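Side-chain contacts in dihydrocoumarin hydrolase, AncDHCH1 (Pseudomonas sp., PDB 6C2C), which probably hydrolyses the lactone dihydrocoumarin at a two-zinc site in a metallo-beta-lactamase fold, and is related to methyl-parathion hydrolase: residues K43-P48 with I228-V233; E114-H119 with T191-G196; G126-N131 with N176-A181; D149-Q154 with G204-H209; K185-N190 with G208-V213. All blocks are in the same frame, centred on the assembly; numbering follows the deposited sequence. Where two conformers were deposited one is given.

Interaction 1. Residues K43-P48 with I228-V233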
# COMPACT_ATOMS: atom_id res chain seq x y z
N LYS A 43 3.37 16.58 -12.17
CA LYS A 43 3.12 16.01 -13.47
C LYS A 43 2.09 14.87 -13.48
O LYS A 43 1.32 14.79 -14.36
CB LYS A 43 4.42 15.51 -14.02
CG LYS A 43 4.41 15.20 -15.48
CD LYS A 43 3.97 13.80 -15.80
CE LYS A 43 3.53 13.67 -17.26
NZ LYS A 43 2.47 14.60 -17.56
N LEU A 44 2.13 14.02 -12.47
CA LEU A 44 1.27 12.84 -12.44
C LEU A 44 -0.18 13.16 -12.09
O LEU A 44 -1.10 12.47 -12.55
CB LEU A 44 1.84 11.83 -11.43
CG LEU A 44 3.18 11.23 -11.80
CD1 LEU A 44 3.79 10.65 -10.53
CD2 LEU A 44 2.97 10.17 -12.83
N LEU A 45 -0.44 14.14 -11.20
CA LEU A 45 -1.82 14.46 -10.86
C LEU A 45 -2.54 15.11 -12.04
O LEU A 45 -1.94 15.87 -12.81
CB LEU A 45 -1.90 15.38 -9.63
CG LEU A 45 -1.49 14.71 -8.31
CD1 LEU A 45 -1.36 15.77 -7.21
CD2 LEU A 45 -2.57 13.71 -7.90
N ASN A 46 -3.83 14.83 -12.16
CA ASN A 46 -4.62 15.25 -13.33
C ASN A 46 -5.27 16.60 -13.07
O ASN A 46 -6.50 16.75 -12.97
CB ASN A 46 -5.65 14.19 -13.69
CG ASN A 46 -5.03 12.98 -14.36
OD1 ASN A 46 -4.07 13.09 -15.10
ND2 ASN A 46 -5.59 11.81 -14.08
N GLN A 47 -4.40 17.57 -12.84
CA GLN A 47 -4.79 18.97 -12.70
C GLN A 47 -3.55 19.81 -12.97
O GLN A 47 -2.45 19.29 -13.11
CB GLN A 47 -5.37 19.25 -11.30
CG GLN A 47 -4.27 19.24 -10.22
CD GLN A 47 -4.83 19.66 -8.88
OE1 GLN A 47 -6.03 19.95 -8.75
NE2 GLN A 47 -3.96 19.69 -7.86
N PRO A 48 -3.71 21.12 -13.16
CA PRO A 48 -2.56 21.94 -13.55
C PRO A 48 -1.52 21.96 -12.44
O PRO A 48 -1.89 22.02 -11.26
CB PRO A 48 -3.17 23.34 -13.78
CG PRO A 48 -4.66 23.11 -13.96
CD PRO A 48 -4.98 21.86 -13.11
N ILE A 228 -5.67 6.60 -2.58
CA ILE A 228 -5.11 7.95 -2.47
C ILE A 228 -3.61 7.86 -2.75
O ILE A 228 -2.97 6.85 -2.45
CB ILE A 228 -5.43 8.56 -1.10
CG1 ILE A 228 -4.88 10.00 -0.94
CG2 ILE A 228 -4.86 7.69 -0.02
CD1 ILE A 228 -5.77 10.91 -0.03
N HIS A 229 -3.04 8.91 -3.40
CA HIS A 229 -1.61 8.98 -3.60
C HIS A 229 -0.97 10.21 -2.98
O HIS A 229 0.22 10.15 -2.66
CB HIS A 229 -1.22 8.99 -5.08
CG HIS A 229 -1.46 7.68 -5.76
ND1 HIS A 229 -2.73 7.25 -6.10
CD2 HIS A 229 -0.60 6.70 -6.12
CE1 HIS A 229 -2.63 6.07 -6.66
NE2 HIS A 229 -1.36 5.71 -6.72
N VAL A 230 -1.70 11.31 -2.87
CA VAL A 230 -1.10 12.60 -2.50
C VAL A 230 -2.04 13.19 -1.46
O VAL A 230 -2.99 13.92 -1.78
CB VAL A 230 -0.92 13.53 -3.70
CG1 VAL A 230 -0.18 14.77 -3.21
CG2 VAL A 230 -0.13 12.84 -4.80
N ALA A 231 -1.79 12.86 -0.17
CA ALA A 231 -2.63 13.38 0.91
C ALA A 231 -2.83 14.89 0.82
O ALA A 231 -3.95 15.38 1.02
CB ALA A 231 -2.03 13.04 2.29
N ALA A 232 -1.76 15.63 0.49
CA ALA A 232 -1.80 17.10 0.56
C ALA A 232 -2.69 17.72 -0.52
O ALA A 232 -2.93 18.92 -0.45
CB ALA A 232 -0.39 17.68 0.43
N VAL A 233 -3.13 16.93 -1.50
CA VAL A 233 -4.07 17.35 -2.56
C VAL A 233 -5.41 16.66 -2.39
O VAL A 233 -6.48 17.30 -2.41
CB VAL A 233 -3.49 17.04 -3.96
CG1 VAL A 233 -4.59 17.21 -5.03
CG2 VAL A 233 -2.31 17.96 -4.32
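Leu45 and the two valines Val230 and Val233 make an apolar cluster in which the methyl groups meet tip to tip. CD1 of Leu45 does most of the touching: it lies 3.7 Å from Val233 CG2 and 4.0 Å from Val230 CG2. The other branch also comes into play, with Leu45 CD2 4.0 Å from Val230 CG2, so this one valine methyl sits against both ends of the leucine fork. In Leu45, CG is anti to the carbonyl carbon (chi1 -69°), which sends the fork across to the valines. Gln47 adds a mixed contact, its NE2 lying 3.8 Å from Val233 CG1. The amide is not left without a polar partner there, because NE2 is hydrogen-bonded to Thr52 OG1 of helix 49-58.

Backbone bonds shape the two segments. Val230 is the N-cap of helix 231-234 and its carbonyl takes the first-turn bond, Val233 N to Val230 O at 3.0 Å, and both valines point toward Leu45. On the other segment Asn46 is the centre of an inverse gamma turn, closed by a weak bond from Gln47 N to Leu45 O.

Just before Val230, the His229 ring meets those of the zinc ligands His205 and His273. The contact thus packs the turn after helix 41-44 onto the loop that follows the shared zinc ligand Asp226, beside the binuclear site of the metallo-beta-lactamase fold.

Interaction 2. Residues E114-H119 with T191-G196; sequences EIYITH and TDLVPG. With ZN (zinc ion), chain D.
Glu114, at the start of strand 114-116, lays its carboxylate against Val194, with OE2 3.6 Å from CG1 of the valine. The same oxygen is gripped by two donors. Tyr116 OH gives it a hydrogen bond of 2.7 Å, arriving 36° out of the carboxylate plane, and water 1 donates both to OE2 and to Leu193 O, tying the glutamate to the opposite backbone.

Two residues on, Tyr116 points the same way, with CG anti to the carbonyl carbon (chi1 -55°), which carries the ring toward Leu193. Leu193 CD1 sits over one face of its ring in a CH-pi contact, 3.7 Å from the centroid and only 8° off the normal. The phenol oxygen lies farther along, where OH is 3.3 Å from Val194 CG1 and 3.5 Å from Leu193 CB. Leu193 and Val194 can both face the tyrosine because they form a classic beta bulge opposite Ile197.

Beyond the strand the chain leads to the metal: His119 ND1 donates to Thr118 OG1 at 2.9 Å, nearly in the ring plane, a second-shell bond that helps to fix the rotation of the imidazole while NE2 binds zinc at 2.1 Å.

His119 opens the HxHxDH motif, completed by His121, Asp123 and His124. The strand leading to it belongs to one sheet and strand 191-194 to the edge of the other, an intersheet packing characteristic of the metallo-beta-lactamase sandwich.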
# COMPACT_ATOMS: atom_id res chain seq x y z
N GLU A 114 -1.46 -16.25 4.33
CA GLU A 114 -2.20 -15.75 3.18
C GLU A 114 -1.69 -14.35 2.94
O GLU A 114 -1.31 -13.64 3.88
CB GLU A 114 -3.74 -15.78 3.39
CG GLU A 114 -4.21 -17.22 3.65
CD GLU A 114 -5.69 -17.43 3.44
OE1 GLU A 114 -6.13 -18.60 3.56
OE2 GLU A 114 -6.41 -16.48 3.11
N ILE A 115 -1.70 -13.95 1.67
CA ILE A 115 -1.27 -12.61 1.26
C ILE A 115 -2.40 -12.06 0.40
O ILE A 115 -2.83 -12.71 -0.55
CB ILE A 115 0.05 -12.66 0.47
CG1 ILE A 115 1.16 -13.17 1.42
CG2 ILE A 115 0.36 -11.25 -0.10
CD1 ILE A 115 2.53 -13.48 0.67
N TYR A 116 -2.89 -10.87 0.74
CA TYR A 116 -3.98 -10.23 -0.00
C TYR A 116 -3.43 -9.01 -0.72
O TYR A 116 -2.77 -8.17 -0.14
CB TYR A 116 -5.15 -9.83 0.91
CG TYR A 116 -5.70 -10.99 1.73
CD1 TYR A 116 -5.67 -12.30 1.26
CD2 TYR A 116 -6.19 -10.75 3.00
CE1 TYR A 116 -6.19 -13.39 2.04
CE2 TYR A 116 -6.70 -11.83 3.78
CZ TYR A 116 -6.62 -13.12 3.28
OH TYR A 116 -7.14 -14.13 4.13
N ILE A 117 -3.62 -8.97 -2.04
CA ILE A 117 -3.05 -7.94 -2.89
C ILE A 117 -4.13 -6.93 -3.24
O ILE A 117 -5.18 -7.30 -3.80
CB ILE A 117 -2.47 -8.60 -4.15
CG1 ILE A 117 -1.32 -9.55 -3.80
CG2 ILE A 117 -2.08 -7.53 -5.15
CD1 ILE A 117 -0.16 -8.81 -3.07
N THR A 118 -3.91 -5.65 -2.91
CA THR A 118 -4.94 -4.67 -3.25
C THR A 118 -5.05 -4.49 -4.77
O THR A 118 -6.14 -4.42 -5.31
CB THR A 118 -4.65 -3.31 -2.59
OG1 THR A 118 -3.35 -2.81 -3.01
CG2 THR A 118 -4.74 -3.41 -1.05
N HIS A 119 -3.91 -4.53 -5.46
CA HIS A 119 -3.87 -4.45 -6.91
C HIS A 119 -2.47 -4.81 -7.37
O HIS A 119 -1.51 -4.74 -6.59
CB HIS A 119 -4.26 -3.05 -7.41
CG HIS A 119 -3.34 -1.93 -7.01
ND1 HIS A 119 -3.07 -1.60 -5.68
CD2 HIS A 119 -2.65 -1.04 -7.77
CE1 HIS A 119 -2.24 -0.55 -5.65
NE2 HIS A 119 -1.99 -0.17 -6.90
N THR A 191 -15.88 -10.48 -0.86
CA THR A 191 -15.61 -11.87 -0.49
C THR A 191 -15.14 -11.97 0.95
O THR A 191 -14.23 -11.24 1.35
CB THR A 191 -14.53 -12.47 -1.44
OG1 THR A 191 -15.01 -12.37 -2.80
CG2 THR A 191 -14.30 -13.97 -1.12
N ASP A 192 -15.63 -12.97 1.69
CA ASP A 192 -15.12 -13.22 3.03
C ASP A 192 -13.82 -13.99 2.75
O ASP A 192 -13.82 -14.90 1.93
CB ASP A 192 -16.10 -14.08 3.83
CG ASP A 192 -17.33 -13.31 4.27
OD1 ASP A 192 -17.39 -12.08 4.01
OD2 ASP A 192 -18.23 -13.92 4.87
N LEU A 193 -12.72 -13.63 3.41
CA LEU A 193 -11.46 -14.28 3.14
C LEU A 193 -11.05 -15.21 4.27
O LEU A 193 -10.84 -16.42 4.05
CB LEU A 193 -10.34 -13.23 2.89
CG LEU A 193 -10.69 -12.37 1.66
CD1 LEU A 193 -9.61 -11.26 1.51
CD2 LEU A 193 -10.70 -13.22 0.39
N VAL A 194 -10.91 -14.66 5.47
CA VAL A 194 -10.72 -15.45 6.69
C VAL A 194 -11.52 -14.73 7.76
O VAL A 194 -11.90 -13.57 7.57
CB VAL A 194 -9.24 -15.56 7.11
CG1 VAL A 194 -8.39 -16.41 6.12
CG2 VAL A 194 -8.63 -14.15 7.39
N PRO A 195 -11.87 -15.41 8.84
CA PRO A 195 -12.61 -14.72 9.91
C PRO A 195 -11.89 -13.43 10.29
O PRO A 195 -10.69 -13.44 10.57
CB PRO A 195 -12.61 -15.76 11.05
CG PRO A 195 -12.64 -17.11 10.30
CD PRO A 195 -11.67 -16.85 9.13
N GLY A 196 -12.63 -12.34 10.24
CA GLY A 196 -12.07 -11.03 10.56
C GLY A 196 -11.54 -10.21 9.38
O GLY A 196 -11.20 -9.05 9.59
ZN ZN D . -1.03 1.61 -7.60
O HOH W 1 -9.01 -16.88 2.08
O HOH W 2 0.78 1.50 -7.09
O HOH W 3 -0.42 3.61 -8.39

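Interaction 3. Residues G126-N131 with N176-A181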
# COMPACT_ATOMS: atom_id res chain seq x y z
N GLY A 126 5.74 -6.76 -6.01
CA GLY A 126 7.15 -7.10 -6.22
C GLY A 126 7.73 -7.90 -5.07
O GLY A 126 8.52 -8.85 -5.28
N GLY A 127 7.27 -7.60 -3.85
CA GLY A 127 7.75 -8.32 -2.68
C GLY A 127 7.40 -9.80 -2.66
O GLY A 127 8.01 -10.55 -1.88
N LEU A 128 6.49 -10.24 -3.52
CA LEU A 128 6.18 -11.68 -3.52
C LEU A 128 7.32 -12.55 -4.00
O LEU A 128 7.27 -13.75 -3.74
CB LEU A 128 4.98 -11.94 -4.46
CG LEU A 128 3.66 -11.45 -3.89
CD1 LEU A 128 2.67 -11.47 -5.07
CD2 LEU A 128 3.18 -12.35 -2.74
N MET A 129 8.23 -12.04 -4.83
CA MET A 129 9.18 -12.91 -5.51
C MET A 129 10.61 -12.48 -5.20
O MET A 129 10.92 -11.29 -5.08
CB MET A 129 8.91 -12.91 -7.06
CG MET A 129 9.78 -13.91 -7.81
SD MET A 129 11.35 -13.08 -8.30
CE MET A 129 10.84 -12.36 -9.86
N ALA A 130 11.48 -13.48 -5.02
CA ALA A 130 12.91 -13.21 -4.98
C ALA A 130 13.60 -14.38 -5.64
O ALA A 130 13.35 -15.52 -5.26
CB ALA A 130 13.41 -13.02 -3.54
N ASN A 131 14.44 -14.08 -6.64
CA ASN A 131 15.27 -15.12 -7.26
C ASN A 131 14.41 -16.13 -8.02
O ASN A 131 14.71 -17.33 -8.05
CB ASN A 131 16.15 -15.81 -6.21
CG ASN A 131 17.56 -15.20 -6.10
OD1 ASN A 131 17.78 -14.02 -6.44
ND2 ASN A 131 18.51 -16.00 -5.62
N ASN A 176 4.24 -15.53 -10.71
CA ASN A 176 4.46 -16.83 -11.36
C ASN A 176 4.77 -17.95 -10.39
O ASN A 176 4.18 -19.03 -10.57
CB ASN A 176 5.59 -16.66 -12.41
CG ASN A 176 5.77 -17.88 -13.25
OD1 ASN A 176 6.85 -18.47 -13.27
ND2 ASN A 176 4.68 -18.33 -13.88
N PRO A 177 5.65 -17.80 -9.38
CA PRO A 177 5.90 -18.94 -8.48
C PRO A 177 4.63 -19.44 -7.86
O PRO A 177 4.44 -20.65 -7.68
CB PRO A 177 6.87 -18.37 -7.42
CG PRO A 177 7.45 -17.12 -8.04
CD PRO A 177 6.45 -16.61 -9.02
N TYR A 178 3.74 -18.53 -7.47
CA TYR A 178 2.53 -18.94 -6.79
C TYR A 178 1.58 -19.61 -7.75
O TYR A 178 0.95 -20.61 -7.40
CB TYR A 178 1.87 -17.70 -6.14
CG TYR A 178 2.83 -17.09 -5.13
CD1 TYR A 178 3.73 -16.13 -5.55
CD2 TYR A 178 2.85 -17.49 -3.79
CE1 TYR A 178 4.67 -15.57 -4.65
CE2 TYR A 178 3.75 -16.94 -2.89
CZ TYR A 178 4.66 -15.99 -3.33
OH TYR A 178 5.58 -15.40 -2.44
N VAL A 179 1.42 -19.04 -8.94
CA VAL A 179 0.53 -19.62 -9.94
C VAL A 179 0.98 -21.03 -10.27
O VAL A 179 0.18 -21.99 -10.24
CB VAL A 179 0.50 -18.71 -11.18
CG1 VAL A 179 -0.21 -19.44 -12.33
CG2 VAL A 179 -0.19 -17.38 -10.85
N LYS A 180 2.26 -21.20 -10.49
CA LYS A 180 2.76 -22.52 -10.82
C LYS A 180 2.59 -23.55 -9.73
O LYS A 180 2.39 -24.70 -9.99
CB LYS A 180 4.23 -22.48 -11.22
CG LYS A 180 4.52 -21.66 -12.46
CD LYS A 180 4.06 -22.30 -13.73
CE LYS A 180 5.02 -21.97 -14.89
NZ LYS A 180 4.42 -22.10 -16.23
N ALA A 181 2.67 -23.09 -8.50
CA ALA A 181 2.51 -24.01 -7.39
C ALA A 181 1.03 -24.18 -6.96
O ALA A 181 0.77 -24.83 -5.94
CB ALA A 181 3.36 -23.54 -6.19
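Tyr178 reaches from the last turns of helix 162-180 to Leu128 and makes the sole hydrogen bond across this contact, its OH donating to Leu128 O at 2.7 Å. The C=O...donor angle is 136° and the donor lies in the carbonyl plane, on a lone pair of the oxygen. Seen from the tyrosine, the carbonyl oxygen sits at the ring edge, in plane. The hydroxyl is also hydrogen-bonded to Phe136 N, so it joins two backbone groups at a place where the tyrosine is buried.

Apolar packing runs beside this bond. Leu128 crosses the tyrosine at a slant: its CB lies 3.6 Å from CE1, while CD2 is 4.0 Å from CZ at the far end of the ring. A second pair forms one residue on from Leu128 and one back from Tyr178, where Met129 and Pro177 cross at about a right angle with their CG atoms 4.0 Å apart. Met129 has CG anti to its own backbone nitrogen (chi1 -174°), which carries that carbon to the proline ring.

Backbone bonding sets the first segment up: Met129 N to Gly126 O closes the 3-10 turn, after which the chain enters strand 129-130 of a short hairpin with strand 133-134. The contact therefore clamps the C-terminal end of a long helix to the turn after helix 122-125, just beyond the zinc-binding HxHxDH motif of the metallo-beta-lactamase fold.

Interaction 4. Residues D149-Q154 with G204-H209. With ZN (zinc ion), chain D.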
# COMPACT_ATOMS: atom_id res chain seq x y z
N ASP A 149 -6.69 -11.24 -14.36
CA ASP A 149 -6.89 -11.44 -15.75
C ASP A 149 -6.43 -10.25 -16.60
O ASP A 149 -6.18 -10.42 -17.77
CB ASP A 149 -8.34 -11.82 -16.02
CG ASP A 149 -8.69 -13.21 -15.52
OD1 ASP A 149 -7.80 -13.94 -15.04
OD2 ASP A 149 -9.88 -13.50 -15.63
N PHE A 150 -6.37 -9.06 -16.02
CA PHE A 150 -5.80 -7.94 -16.76
C PHE A 150 -4.28 -7.95 -16.76
O PHE A 150 -3.66 -7.99 -17.82
CB PHE A 150 -6.31 -6.61 -16.18
CG PHE A 150 -5.81 -5.43 -16.95
CD1 PHE A 150 -6.23 -5.25 -18.28
CD2 PHE A 150 -4.87 -4.57 -16.40
CE1 PHE A 150 -5.73 -4.17 -19.05
CE2 PHE A 150 -4.36 -3.45 -17.19
CZ PHE A 150 -4.80 -3.30 -18.49
N TRP A 151 -3.65 -7.93 -15.58
CA TRP A 151 -2.21 -7.77 -15.53
C TRP A 151 -1.43 -9.03 -15.90
O TRP A 151 -0.27 -8.92 -16.25
CB TRP A 151 -1.80 -7.35 -14.13
CG TRP A 151 -2.43 -6.04 -13.72
CD1 TRP A 151 -3.48 -5.89 -12.87
CD2 TRP A 151 -2.10 -4.73 -14.21
NE1 TRP A 151 -3.80 -4.53 -12.75
CE2 TRP A 151 -2.95 -3.80 -13.54
CE3 TRP A 151 -1.10 -4.22 -15.09
CZ2 TRP A 151 -2.92 -2.42 -13.80
CZ3 TRP A 151 -1.03 -2.86 -15.30
CH2 TRP A 151 -1.92 -1.96 -14.65
N LEU A 152 -2.03 -10.22 -15.76
CA LEU A 152 -1.32 -11.46 -16.01
C LEU A 152 -1.72 -12.05 -17.36
O LEU A 152 -1.56 -13.24 -17.57
CB LEU A 152 -1.57 -12.47 -14.89
CG LEU A 152 -1.42 -11.90 -13.47
CD1 LEU A 152 -1.80 -12.99 -12.51
CD2 LEU A 152 0.01 -11.42 -13.21
N SER A 153 -2.16 -11.20 -18.31
CA SER A 153 -2.49 -11.66 -19.66
C SER A 153 -1.46 -11.14 -20.67
O SER A 153 -1.16 -9.94 -20.72
CB SER A 153 -3.92 -11.27 -20.01
OG SER A 153 -4.81 -12.23 -19.36
N GLN A 154 -0.85 -12.07 -21.41
CA GLN A 154 0.15 -11.71 -22.42
C GLN A 154 -0.39 -10.69 -23.43
O GLN A 154 0.35 -9.78 -23.86
CB GLN A 154 0.59 -12.99 -23.15
CG GLN A 154 1.69 -12.75 -24.20
CD GLN A 154 2.95 -12.32 -23.56
OE1 GLN A 154 3.30 -12.86 -22.49
NE2 GLN A 154 3.65 -11.30 -24.14
N GLY A 204 -11.13 0.68 -9.95
CA GLY A 204 -10.93 1.93 -10.64
C GLY A 204 -9.47 2.20 -10.84
O GLY A 204 -9.05 2.31 -11.90
N HIS A 205 -8.74 2.31 -9.75
CA HIS A 205 -7.30 2.51 -9.84
C HIS A 205 -6.65 1.43 -10.74
O HIS A 205 -5.76 1.68 -11.47
CB HIS A 205 -6.67 2.51 -8.46
CG HIS A 205 -5.21 2.70 -8.46
ND1 HIS A 205 -4.60 3.84 -8.89
CD2 HIS A 205 -4.23 1.87 -8.07
CE1 HIS A 205 -3.31 3.70 -8.77
NE2 HIS A 205 -3.06 2.51 -8.30
N THR A 206 -7.17 0.22 -10.57
CA THR A 206 -6.97 -0.88 -11.52
C THR A 206 -8.31 -1.59 -11.65
O THR A 206 -9.16 -1.46 -10.78
CB THR A 206 -5.88 -1.85 -11.04
OG1 THR A 206 -6.35 -2.54 -9.86
CG2 THR A 206 -4.56 -1.13 -10.79
N PRO A 207 -8.46 -2.48 -12.65
CA PRO A 207 -9.74 -3.16 -12.85
C PRO A 207 -10.21 -3.99 -11.68
O PRO A 207 -11.43 -4.13 -11.48
CB PRO A 207 -9.45 -4.04 -14.08
CG PRO A 207 -8.39 -3.28 -14.84
CD PRO A 207 -7.51 -2.63 -13.77
N GLY A 208 -9.27 -4.55 -10.90
CA GLY A 208 -9.61 -5.35 -9.73
C GLY A 208 -9.11 -4.76 -8.42
O GLY A 208 -8.96 -5.54 -7.47
N HIS A 209 -8.98 -3.43 -8.34
CA HIS A 209 -8.46 -2.86 -7.10
C HIS A 209 -9.43 -3.19 -5.96
O HIS A 209 -10.65 -3.05 -6.09
CB HIS A 209 -8.27 -1.34 -7.25
CG HIS A 209 -7.64 -0.72 -6.02
ND1 HIS A 209 -8.39 -0.46 -4.88
CD2 HIS A 209 -6.37 -0.38 -5.74
CE1 HIS A 209 -7.57 0.04 -3.95
NE2 HIS A 209 -6.35 0.10 -4.45
ZN ZN D . -1.03 1.61 -7.60
O HOH W 2 0.78 1.50 -7.09
O HOH W 3 -0.42 3.61 -8.39
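In the zinc-ligand loop of the metallo-beta-lactamase site, Thr206 and Pro207, just after the metal-binding His205, pack against Trp151 and Phe150 at the end of helix 145-151. Thr206 meets the indole at its edge, with CG2 3.7 Å from Trp151 CZ2 and CB 3.8 Å from Trp151 NE1. Its chi1 of 68° sets this methyl anti to the carbonyl carbon, toward the indole, and OG1 between that carbon and the backbone nitrogen, where it is hydrogen-bonded to Asp147. Pro207 comes in at a slant to Phe150, CG to CG 4.0 Å. The two aromatics also brace each other, for Phe150 CD2 stands 3.5 Å above the indole plane, over its centre. His205, next to this packing, binds zinc through NE2 at 2.3 Å, and its ND1 is hydrogen-bonded to Asp245. A type I turn from Thr206 to His209 closes the loop, and Thr206 O takes two backbone bonds from opposite faces of its plane: Gly204 N at 3.0 Å and His209 N at 3.1 Å.

Interaction 5. Residues K185-N190 with G208-V213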
# COMPACT_ATOMS: atom_id res chain seq x y z
N LYS A 185 -5.05 -17.88 -5.47
CA LYS A 185 -6.47 -18.19 -5.31
C LYS A 185 -7.27 -16.90 -5.51
O LYS A 185 -7.41 -16.07 -4.58
CB LYS A 185 -6.70 -18.80 -3.92
CG LYS A 185 -8.15 -19.28 -3.75
CD LYS A 185 -8.33 -19.94 -2.35
CE LYS A 185 -9.76 -20.31 -2.07
NZ LYS A 185 -9.77 -21.07 -0.75
N PRO A 186 -7.84 -16.65 -6.69
CA PRO A 186 -8.54 -15.38 -6.93
C PRO A 186 -9.85 -15.38 -6.18
O PRO A 186 -10.35 -16.40 -5.67
CB PRO A 186 -8.81 -15.34 -8.45
CG PRO A 186 -8.80 -16.83 -8.83
CD PRO A 186 -7.80 -17.50 -7.90
N PHE A 187 -10.40 -14.19 -6.07
CA PHE A 187 -11.79 -14.01 -5.65
C PHE A 187 -12.42 -13.03 -6.62
O PHE A 187 -11.73 -12.38 -7.44
CB PHE A 187 -11.88 -13.52 -4.18
CG PHE A 187 -11.05 -12.28 -3.92
CD1 PHE A 187 -11.59 -11.02 -4.27
CD2 PHE A 187 -9.76 -12.34 -3.37
CE1 PHE A 187 -10.83 -9.79 -4.14
CE2 PHE A 187 -9.04 -11.12 -3.17
CZ PHE A 187 -9.55 -9.90 -3.54
N SER A 188 -13.75 -12.93 -6.56
CA SER A 188 -14.50 -12.05 -7.45
C SER A 188 -15.31 -11.08 -6.60
O SER A 188 -16.31 -11.46 -6.00
CB SER A 188 -15.42 -12.85 -8.39
OG SER A 188 -14.65 -13.49 -9.36
N GLY A 189 -14.85 -9.83 -6.53
CA GLY A 189 -15.56 -8.80 -5.80
C GLY A 189 -15.66 -9.13 -4.30
O GLY A 189 -14.81 -9.82 -3.71
N ASN A 190 -16.75 -8.66 -3.68
CA ASN A 190 -16.87 -8.72 -2.22
C ASN A 190 -16.83 -10.16 -1.74
O ASN A 190 -17.68 -10.96 -2.14
CB ASN A 190 -18.19 -8.10 -1.74
CG ASN A 190 -18.33 -6.65 -2.10
OD1 ASN A 190 -17.35 -5.94 -2.26
ND2 ASN A 190 -19.61 -6.18 -2.17
N GLY A 208 -9.27 -4.55 -10.90
CA GLY A 208 -9.61 -5.35 -9.73
C GLY A 208 -9.11 -4.76 -8.42
O GLY A 208 -8.96 -5.54 -7.47
N HIS A 209 -8.98 -3.43 -8.34
CA HIS A 209 -8.46 -2.86 -7.10
C HIS A 209 -9.43 -3.19 -5.96
O HIS A 209 -10.65 -3.05 -6.09
CB HIS A 209 -8.27 -1.34 -7.25
CG HIS A 209 -7.64 -0.72 -6.02
ND1 HIS A 209 -8.39 -0.46 -4.88
CD2 HIS A 209 -6.37 -0.38 -5.74
CE1 HIS A 209 -7.57 0.04 -3.95
NE2 HIS A 209 -6.35 0.10 -4.45
N THR A 210 -8.86 -3.66 -4.82
CA THR A 210 -9.63 -4.22 -3.73
C THR A 210 -9.15 -3.59 -2.42
O THR A 210 -7.93 -3.45 -2.20
CB THR A 210 -9.49 -5.77 -3.69
OG1 THR A 210 -9.97 -6.29 -4.95
CG2 THR A 210 -10.34 -6.36 -2.51
N THR A 211 -10.13 -3.26 -1.58
CA THR A 211 -9.97 -2.80 -0.21
C THR A 211 -10.13 -4.00 0.70
O THR A 211 -10.94 -4.88 0.46
CB THR A 211 -11.08 -1.79 0.05
OG1 THR A 211 -10.80 -0.62 -0.73
CG2 THR A 211 -11.23 -1.44 1.55
N TYR A 212 -9.35 -4.02 1.79
CA TYR A 212 -9.48 -5.14 2.72
C TYR A 212 -9.96 -4.61 4.06
O TYR A 212 -9.33 -3.70 4.65
CB TYR A 212 -8.18 -5.97 2.89
CG TYR A 212 -7.83 -6.61 1.56
CD1 TYR A 212 -8.53 -7.76 1.14
CD2 TYR A 212 -6.87 -6.05 0.74
CE1 TYR A 212 -8.28 -8.35 -0.07
CE2 TYR A 212 -6.59 -6.66 -0.53
CZ TYR A 212 -7.35 -7.77 -0.92
OH TYR A 212 -7.11 -8.43 -2.15
N VAL A 213 -11.03 -5.21 4.55
CA VAL A 213 -11.71 -4.72 5.76
C VAL A 213 -11.37 -5.67 6.89
O VAL A 213 -11.68 -6.87 6.81
CB VAL A 213 -13.21 -4.64 5.56
CG1 VAL A 213 -13.89 -4.21 6.87
CG2 VAL A 213 -13.52 -3.76 4.32
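Phe187 pushes the far edge of its ring between Thr210 and Tyr212, two positions apart on strand 210-216; Thr210 points at the ring, while Tyr212 reaches it with the end of its side chain. The CG of Phe187 lies between the backbone nitrogen and the carbonyl carbon (chi1 54°), which sends the ring across to the strand. The closest approach is from Tyr212, whose OH lies in the plane of the phenylalanine ring, 3.2 Å from CZ and 3.5 Å from CE2. This hydroxyl is hydrogen-bonded to Ile117 O; toward Phe187 it makes an edge contact with ring carbons. The two side chains cross at a slant, with Phe187 CZ 4.0 Å from Tyr212 CE1.

Here the loop after helix 162-180 runs beside strand 140-142 of one sheet of the metallo-beta-lactamase sandwich and sends Phe187 to strand 210-216 of the other; Ala199 of the adjoining strand 197-201 touches all three side chains.

Thr210 comes from the opposite direction. Its methyl CG2 lies 3.8 Å from Phe187 CZ, while OG1 is 3.7 Å from CE1 near the ring plane. That hydroxyl is satisfied by its own segment, donating to Gly208 O at 2.8 Å from a position tilted 33° out of the carbonyl plane.

Interactions 2 to 5 are all nested within the loop closed by interaction 1, which lies on the opposite side of the chain's centre from interactions 2 and 3. Interaction 3 is nested in turn inside interaction 2, whereas 2 crosses both 4 and 5 along the chain. Interactions 2 and 5 are closest, their centres 7 Å apart, and both reach the seven-stranded sheet; Thr118 O and Thr210 N probably bond between them. Interactions 4 and 5 share Gly208 and His209. Interactions 2 and 4 supply ligands to one zinc, His119 and His205, and His229 of interaction 1 packs on His205, so segments 114-119, 204-209 and 228-233 come together round that metal.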